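Local coordinates for universal stress protein (Pseudomonas aeruginosa UCBPP-PA14, PDB 7MQ5) that is of unknown function but, as a tandem universal stress protein of the HUP clan, probably takes part in the bacterial response to stress, at residues 74-77 and 78-81; 107-110 and 111-114; 203-206 and 207-210. All coordinates share one frame; numbering follows the deposited sequence.

Contact 1 (74-77 and 78-81); sequences KDSL and HQTI
Ser76 and Gln79 meet through one hydroxyl that takes two N-H groups. Ser76 OG accepts from the backbone Gln79 N at 3.2 Å, the capping bond, and from the side-chain Gln79 NE2 at 2.7 Å. The second bond is nearly straight, with an N-H...O angle of 172°, and OG lies in the plane of the Gln79 amide. Ser76 can offer OG to the helix because its chi1 of 69° sets the hydroxyl between its own backbone N and carbonyl carbon. OG also lies over one face of the His78 imidazole, whose ND1 is hydrogen-bonded to Asp111.

A second polar cluster centres on Thr80. Thr80 OG1 donates a hydrogen bond to Ser76 O at 2.7 Å and accepts one from Lys74 N at 2.9 Å, the latter at 174°. Ser76 O is thus held by two donors, Thr80 OG1 and Thr80 N, which come to it from opposite faces of the carbonyl plane. One buried threonine hydroxyl therefore ties the incoming loop to the first turn. Within that loop the exposed Lys74 and Asp75 form a salt bridge, Lys74 NZ to Asp75 OD2 at 2.9 Å.

Leu77 CD1 also touches Ile81 CD1 at 4.0 Å, an apolar contact one turn apart; Ile81 continues inward onto strands 9-13 and 92-96. The next main-chain bond of the turn, Ile81 N to Leu77 O, runs alongside. Together these features describe a serine N-cap at the start of helix 77-88, in the beta-to-alpha connection after edge strand 67-72 of an alpha/beta sheet fold.

Contact 2 (107-110 and 111-114); sequences ILTP and DDWK
Leu108 lies against the indole of Trp113 where the loop 107-109 turns into helix 110-118, a start closed by a capping box between Thr109 and Asp112. Leu108 CD1 sits over one face of the ring system, 4.3 Å from the centroid of the six-membered ring and 24° off its normal, which qualifies as a CH-pi contact. Farther back on the same side chain, Leu108 CB approaches Trp113 NE1 to 3.6 Å, and the two side chains cross at about a right angle. A water accepts a weak hydrogen bond from Trp113 NE1 and donates one to Leu108 O, while Asp265 gives the indole N-H a protein partner and also accepts from Leu108 N.

Thr109 takes part in the box with both its hydroxyl and its backbone N-H. Its OG1, held between backbone N and carbonyl carbon at chi1 72°, accepts from Asp112 N at 3.0 Å. In return, Thr109 N donates to Asp112 OD2, also at 3.0 Å, meeting the oxygen on its anti side and 34° out of the carboxylate plane. The other carboxylate oxygen, Asp112 OD1, forms a salt bridge with Lys95 of strand 92-96, so this buried acid is gripped from two directions and the cap is fastened to the sheet; the positive partner would probably favour its ionised form. Thr109 O then accepts Trp113 N at 3.0 Å, the first main-chain bond of the turn here.

Pro110, the first helical residue, has no N-H, which costs little in a first turn, where backbone N-H groups have no carbonyl one turn earlier in the helix to bond; proline is common there. Its carbonyl serves the next bond of the ladder: Lys114 N reaches Pro110 O at 3.1 Å.

Contact 3 (203-206 and 207-210); sequences ACRT and FQAE
Helix 193-211 of the universal stress protein domain passes here through its last full turns, and an i to i+3 side-chain pair, Arg205 with Gln208, runs along its surface. Four successive i+4 bonds establish the alpha-helical geometry: Phe207 N to Ala203 O at 3.0 Å, Gln208 N to Cys204 O, Ala209 N to Arg205 O, and Glu210 N to Thr206 O at 2.9 Å. The last of these is the straightest at 167°.

One face of this turn is buried. Phe207 packs there on Leu218 of strand 218-222 and on Val143, and its ring further meets that of Tyr211. Phe207 CB rests 3.4 Å from Ala203 O, at the point where the side chain leaves the backbone for the sheet. On the exposed side, Thr206 turns its OG1 back to the carbonyl of Glu202, one turn earlier.

Gln208 is largely directed toward the chain beyond the helix, for its NE2 donates to Asp215 OD1 and to Phe213 O. These bonds fix the rotation of the amide and leave OE1 turned to the arginine. Arg205 bends at chi2 (-58°) and brings its guanidinium alongside, the two flat groups only 10° from parallel. At the guanidinium edge, Arg205 NH1 makes a weak bond to Gln208 OE1, 3.0 Å long.

Contacts 1 and 2 are neighbours, their centres 13 Å apart, and each starts a helix that follows a parallel strand. They touch directly: the hydrogen bond between His78 ND1 and Asp111 OD1, 2.8 Å long, joins helices 77-88 and 110-118. All three contacts are partly buried; contacts 1 and 2 share a hydroxyl N-cap, but contact 1 doubles it with a glutamine amide, whereas contact 2 answers with a carboxylate. Contact 3 lies on the opposite side of the chain's centre, about 36 Å from contact 2 between centres, within a helix already formed. There backbone i+4 bonds dominate, and the side chains divide between a sheet-facing apolar face and a solvent-facing polar one.

Contact 1 (74-77 and 78-81)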
loop_
_atom_site.group_PDB
_atom_site.type_symbol
_atom_site.label_atom_id
_atom_site.label_comp_id
_atom_site.label_asym_id
_atom_site.label_seq_id
_atom_site.Cartn_x
_atom_site.Cartn_y
_atom_site.Cartn_z
ATOM N N LYS A 74 10.620 -19.617 7.909
ATOM C CA LYS A 74 10.683 -19.826 9.374
ATOM C C LYS A 74 9.329 -19.453 9.995
ATOM O O LYS A 74 8.862 -18.314 9.829
ATOM C CB LYS A 74 11.883 -19.132 10.025
ATOM C CG LYS A 74 12.095 -19.509 11.489
ATOM C CD LYS A 74 13.296 -18.868 12.147
ATOM C CE LYS A 74 13.431 -19.250 13.607
ATOM N NZ LYS A 74 12.224 -18.883 14.386
ATOM N N ASP A 75 8.689 -20.465 10.571
ATOM C CA ASP A 75 7.459 -20.364 11.401
ATOM C C ASP A 75 6.205 -20.130 10.557
ATOM O O ASP A 75 5.270 -20.946 10.655
ATOM C CB ASP A 75 7.638 -19.294 12.482
ATOM C CG ASP A 75 8.710 -19.651 13.500
ATOM O OD1 ASP A 75 8.866 -20.851 13.783
ATOM O OD2 ASP A 75 9.404 -18.729 13.976
ATOM N N SER A 76 6.160 -19.041 9.797
ATOM C CA SER A 76 4.926 -18.721 9.044
ATOM C C SER A 76 5.276 -17.888 7.817
ATOM O O SER A 76 6.408 -17.385 7.714
ATOM C CB SER A 76 3.940 -17.973 9.911
ATOM O OG SER A 76 4.432 -16.668 10.191
ATOM N N LEU A 77 4.303 -17.712 6.943
ATOM C CA LEU A 77 4.514 -16.924 5.715
ATOM C C LEU A 77 4.799 -15.459 6.083
ATOM O O LEU A 77 5.846 -14.932 5.675
ATOM C CB LEU A 77 3.265 -17.079 4.846
ATOM C CG LEU A 77 3.268 -16.293 3.542
ATOM C CD1 LEU A 77 4.441 -16.694 2.669
ATOM C CD2 LEU A 77 1.961 -16.515 2.795
ATOM N N HIS A 78 3.951 -14.840 6.900
ATOM C CA HIS A 78 4.201 -13.407 7.198
ATOM C C HIS A 78 5.515 -13.227 7.974
ATOM O O HIS A 78 6.199 -12.219 7.748
ATOM C CB HIS A 78 3.020 -12.773 7.927
ATOM C CG HIS A 78 2.885 -13.182 9.351
ATOM N ND1 HIS A 78 2.265 -14.353 9.724
ATOM C CD2 HIS A 78 3.278 -12.569 10.486
ATOM C CE1 HIS A 78 2.283 -14.446 11.039
ATOM N NE2 HIS A 78 2.906 -13.365 11.530
ATOM N N GLN A 79 5.861 -14.155 8.861
ATOM C CA GLN A 79 7.130 -13.989 9.618
ATOM C C GLN A 79 8.330 -14.145 8.680
ATOM O O GLN A 79 9.332 -13.423 8.863
ATOM C CB GLN A 79 7.174 -14.968 10.782
ATOM C CG GLN A 79 6.276 -14.523 11.924
ATOM C CD GLN A 79 6.185 -15.565 13.000
ATOM O OE1 GLN A 79 6.738 -15.404 14.083
ATOM N NE2 GLN A 79 5.531 -16.668 12.678
ATOM N N THR A 80 8.232 -15.045 7.703
ATOM C CA THR A 80 9.343 -15.239 6.737
ATOM C C THR A 80 9.533 -13.952 5.923
ATOM O O THR A 80 10.678 -13.491 5.738
ATOM C CB THR A 80 9.068 -16.439 5.830
ATOM O OG1 THR A 80 8.917 -17.610 6.630
ATOM C CG2 THR A 80 10.174 -16.652 4.830
ATOM N N ILE A 81 8.423 -13.371 5.483
ATOM C CA ILE A 81 8.482 -12.109 4.699
ATOM C C ILE A 81 9.090 -10.982 5.544
ATOM O O ILE A 81 9.990 -10.278 5.050
ATOM C CB ILE A 81 7.075 -11.745 4.199
ATOM C CG1 ILE A 81 6.556 -12.823 3.248
ATOM C CG2 ILE A 81 7.076 -10.375 3.553
ATOM C CD1 ILE A 81 5.093 -12.719 2.929
#

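Contact 2 (107-110 and 111-114)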
loop_
_atom_site.group_PDB
_atom_site.type_symbol
_atom_site.label_atom_id
_atom_site.label_comp_id
_atom_site.label_asym_id
_atom_site.label_seq_id
_atom_site.Cartn_x
_atom_site.Cartn_y
_atom_site.Cartn_z
ATOM N N ILE A 107 -11.718 -10.573 0.158
ATOM C CA ILE A 107 -11.304 -10.783 1.578
ATOM C C ILE A 107 -9.830 -11.202 1.662
ATOM O O ILE A 107 -9.468 -12.239 1.062
ATOM C CB ILE A 107 -12.222 -11.836 2.229
ATOM C CG1 ILE A 107 -13.703 -11.469 2.098
ATOM C CG2 ILE A 107 -11.823 -12.084 3.674
ATOM C CD1 ILE A 107 -14.081 -10.163 2.754
ATOM N N LEU A 108 -9.018 -10.465 2.425
ATOM C CA LEU A 108 -7.595 -10.856 2.594
ATOM C C LEU A 108 -7.522 -12.093 3.496
ATOM O O LEU A 108 -8.392 -12.279 4.371
ATOM C CB LEU A 108 -6.797 -9.708 3.217
ATOM C CG LEU A 108 -6.815 -8.374 2.481
ATOM C CD1 LEU A 108 -5.850 -7.414 3.158
ATOM C CD2 LEU A 108 -6.477 -8.518 1.003
ATOM N N THR A 109 -6.480 -12.893 3.313
ATOM C CA THR A 109 -6.310 -14.087 4.170
ATOM C C THR A 109 -5.855 -13.679 5.567
ATOM O O THR A 109 -5.298 -12.604 5.771
ATOM C CB THR A 109 -5.283 -15.055 3.582
ATOM O OG1 THR A 109 -3.974 -14.494 3.733
ATOM C CG2 THR A 109 -5.577 -15.390 2.135
ATOM N N PRO A 110 -6.069 -14.533 6.586
ATOM C CA PRO A 110 -5.565 -14.232 7.922
ATOM C C PRO A 110 -4.048 -13.972 7.923
ATOM O O PRO A 110 -3.607 -13.104 8.644
ATOM C CB PRO A 110 -5.959 -15.489 8.708
ATOM C CG PRO A 110 -7.215 -15.967 8.025
ATOM C CD PRO A 110 -6.950 -15.719 6.559
ATOM N N ASP A 111 -3.286 -14.691 7.098
ATOM C CA ASP A 111 -1.816 -14.466 7.107
ATOM C C ASP A 111 -1.510 -13.100 6.469
ATOM O O ASP A 111 -0.592 -12.417 6.948
ATOM C CB ASP A 111 -1.056 -15.612 6.445
ATOM C CG ASP A 111 0.435 -15.532 6.725
ATOM O OD1 ASP A 111 0.857 -15.911 7.848
ATOM O OD2 ASP A 111 1.133 -14.999 5.868
ATOM N N ASP A 112 -2.251 -12.717 5.423
ATOM C CA ASP A 112 -2.100 -11.371 4.804
ATOM C C ASP A 112 -2.332 -10.299 5.878
ATOM O O ASP A 112 -1.612 -9.288 5.913
ATOM C CB ASP A 112 -3.150 -11.116 3.715
ATOM C CG ASP A 112 -3.000 -11.837 2.385
ATOM O OD1 ASP A 112 -1.856 -12.144 2.022
ATOM O OD2 ASP A 112 -4.062 -12.047 1.695
ATOM N N TRP A 113 -3.333 -10.509 6.726
ATOM C CA TRP A 113 -3.631 -9.524 7.792
ATOM C C TRP A 113 -2.467 -9.435 8.783
ATOM O O TRP A 113 -2.158 -8.317 9.226
ATOM C CB TRP A 113 -4.973 -9.831 8.458
ATOM C CG TRP A 113 -6.104 -9.163 7.739
ATOM C CD1 TRP A 113 -7.129 -9.718 7.028
ATOM C CD2 TRP A 113 -6.227 -7.742 7.572
ATOM N NE1 TRP A 113 -7.920 -8.725 6.504
ATOM C CE2 TRP A 113 -7.364 -7.507 6.782
ATOM C CE3 TRP A 113 -5.453 -6.659 7.995
ATOM C CZ2 TRP A 113 -7.790 -6.214 6.476
ATOM C CZ3 TRP A 113 -5.847 -5.385 7.658
ATOM C CH2 TRP A 113 -7.006 -5.173 6.916
ATOM N N LYS A 114 -1.830 -10.555 9.118
ATOM C CA LYS A 114 -0.689 -10.501 10.066
ATOM C C LYS A 114 0.480 -9.765 9.398
ATOM O O LYS A 114 1.167 -9.002 10.083
ATOM C CB LYS A 114 -0.339 -11.914 10.531
ATOM C CG LYS A 114 -1.378 -12.507 11.474
ATOM C CD LYS A 114 -1.092 -13.917 11.923
ATOM C CE LYS A 114 -2.143 -14.432 12.883
ATOM N NZ LYS A 114 -1.899 -15.845 13.234
HETATM O O HOH W 1 -10.330 -10.846 6.091
#

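Contact 3 (203-206 and 207-210)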
loop_
_atom_site.group_PDB
_atom_site.type_symbol
_atom_site.label_atom_id
_atom_site.label_comp_id
_atom_site.label_asym_id
_atom_site.label_seq_id
_atom_site.Cartn_x
_atom_site.Cartn_y
_atom_site.Cartn_z
ATOM N N ALA A 203 -10.431 24.182 6.234
ATOM C CA ALA A 203 -9.412 23.107 6.186
ATOM C C ALA A 203 -9.345 22.537 4.768
ATOM O O ALA A 203 -8.233 22.289 4.261
ATOM C CB ALA A 203 -9.746 22.030 7.191
ATOM N N CYS A 204 -10.505 22.390 4.140
ATOM C CA CYS A 204 -10.572 21.790 2.790
ATOM C C CYS A 204 -9.949 22.719 1.737
ATOM O O CYS A 204 -9.178 22.232 0.895
ATOM C CB CYS A 204 -12.015 21.468 2.453
ATOM S SG CYS A 204 -12.159 20.632 0.863
ATOM N N ARG A 205 -10.278 24.010 1.767
ATOM C CA ARG A 205 -9.700 24.957 0.775
ATOM C C ARG A 205 -8.185 25.073 0.981
ATOM O O ARG A 205 -7.466 25.149 -0.026
ATOM C CB ARG A 205 -10.404 26.314 0.833
ATOM C CG ARG A 205 -11.850 26.282 0.353
ATOM C CD ARG A 205 -12.007 25.776 -1.073
ATOM N NE ARG A 205 -13.390 25.821 -1.534
ATOM C CZ ARG A 205 -13.819 25.352 -2.704
ATOM N NH1 ARG A 205 -12.976 24.785 -3.553
ATOM N NH2 ARG A 205 -15.099 25.446 -3.020
ATOM N N THR A 206 -7.724 25.057 2.231
ATOM C CA THR A 206 -6.266 25.135 2.498
ATOM C C THR A 206 -5.584 23.883 1.934
ATOM O O THR A 206 -4.521 24.017 1.285
ATOM C CB THR A 206 -5.995 25.303 3.993
ATOM O OG1 THR A 206 -6.532 26.577 4.345
ATOM C CG2 THR A 206 -4.525 25.241 4.339
ATOM N N PHE A 207 -6.173 22.710 2.180
ATOM C CA PHE A 207 -5.616 21.439 1.659
ATOM C C PHE A 207 -5.509 21.489 0.132
ATOM O O PHE A 207 -4.470 21.102 -0.424
ATOM C CB PHE A 207 -6.505 20.278 2.103
ATOM C CG PHE A 207 -6.066 18.930 1.596
ATOM C CD1 PHE A 207 -5.188 18.156 2.331
ATOM C CD2 PHE A 207 -6.538 18.440 0.389
ATOM C CE1 PHE A 207 -4.797 16.908 1.872
ATOM C CE2 PHE A 207 -6.141 17.196 -0.073
ATOM C CZ PHE A 207 -5.261 16.441 0.663
ATOM N N GLN A 208 -6.534 22.025 -0.520
ATOM C CA GLN A 208 -6.573 22.082 -2.000
ATOM C C GLN A 208 -5.448 22.978 -2.540
ATOM O O GLN A 208 -4.835 22.611 -3.561
ATOM C CB GLN A 208 -7.960 22.543 -2.433
ATOM C CG GLN A 208 -8.183 22.457 -3.924
ATOM C CD GLN A 208 -9.626 22.676 -4.300
ATOM O OE1 GLN A 208 -10.449 23.082 -3.483
ATOM N NE2 GLN A 208 -9.941 22.412 -5.555
ATOM N N ALA A 209 -5.196 24.118 -1.898
ATOM C CA ALA A 209 -4.107 25.015 -2.348
ATOM C C ALA A 209 -2.744 24.392 -2.027
ATOM O O ALA A 209 -1.869 24.378 -2.906
ATOM C CB ALA A 209 -4.249 26.367 -1.698
ATOM N N GLU A 210 -2.588 23.870 -0.808
ATOM C CA GLU A 210 -1.291 23.293 -0.377
ATOM C C GLU A 210 -0.880 22.186 -1.348
ATOM O O GLU A 210 0.303 22.130 -1.750
ATOM C CB GLU A 210 -1.402 22.731 1.040
ATOM C CG GLU A 210 -0.111 22.114 1.546
ATOM C CD GLU A 210 -0.131 21.731 3.015
ATOM O OE1 GLU A 210 -1.175 21.928 3.653
ATOM O OE2 GLU A 210 0.900 21.262 3.507
#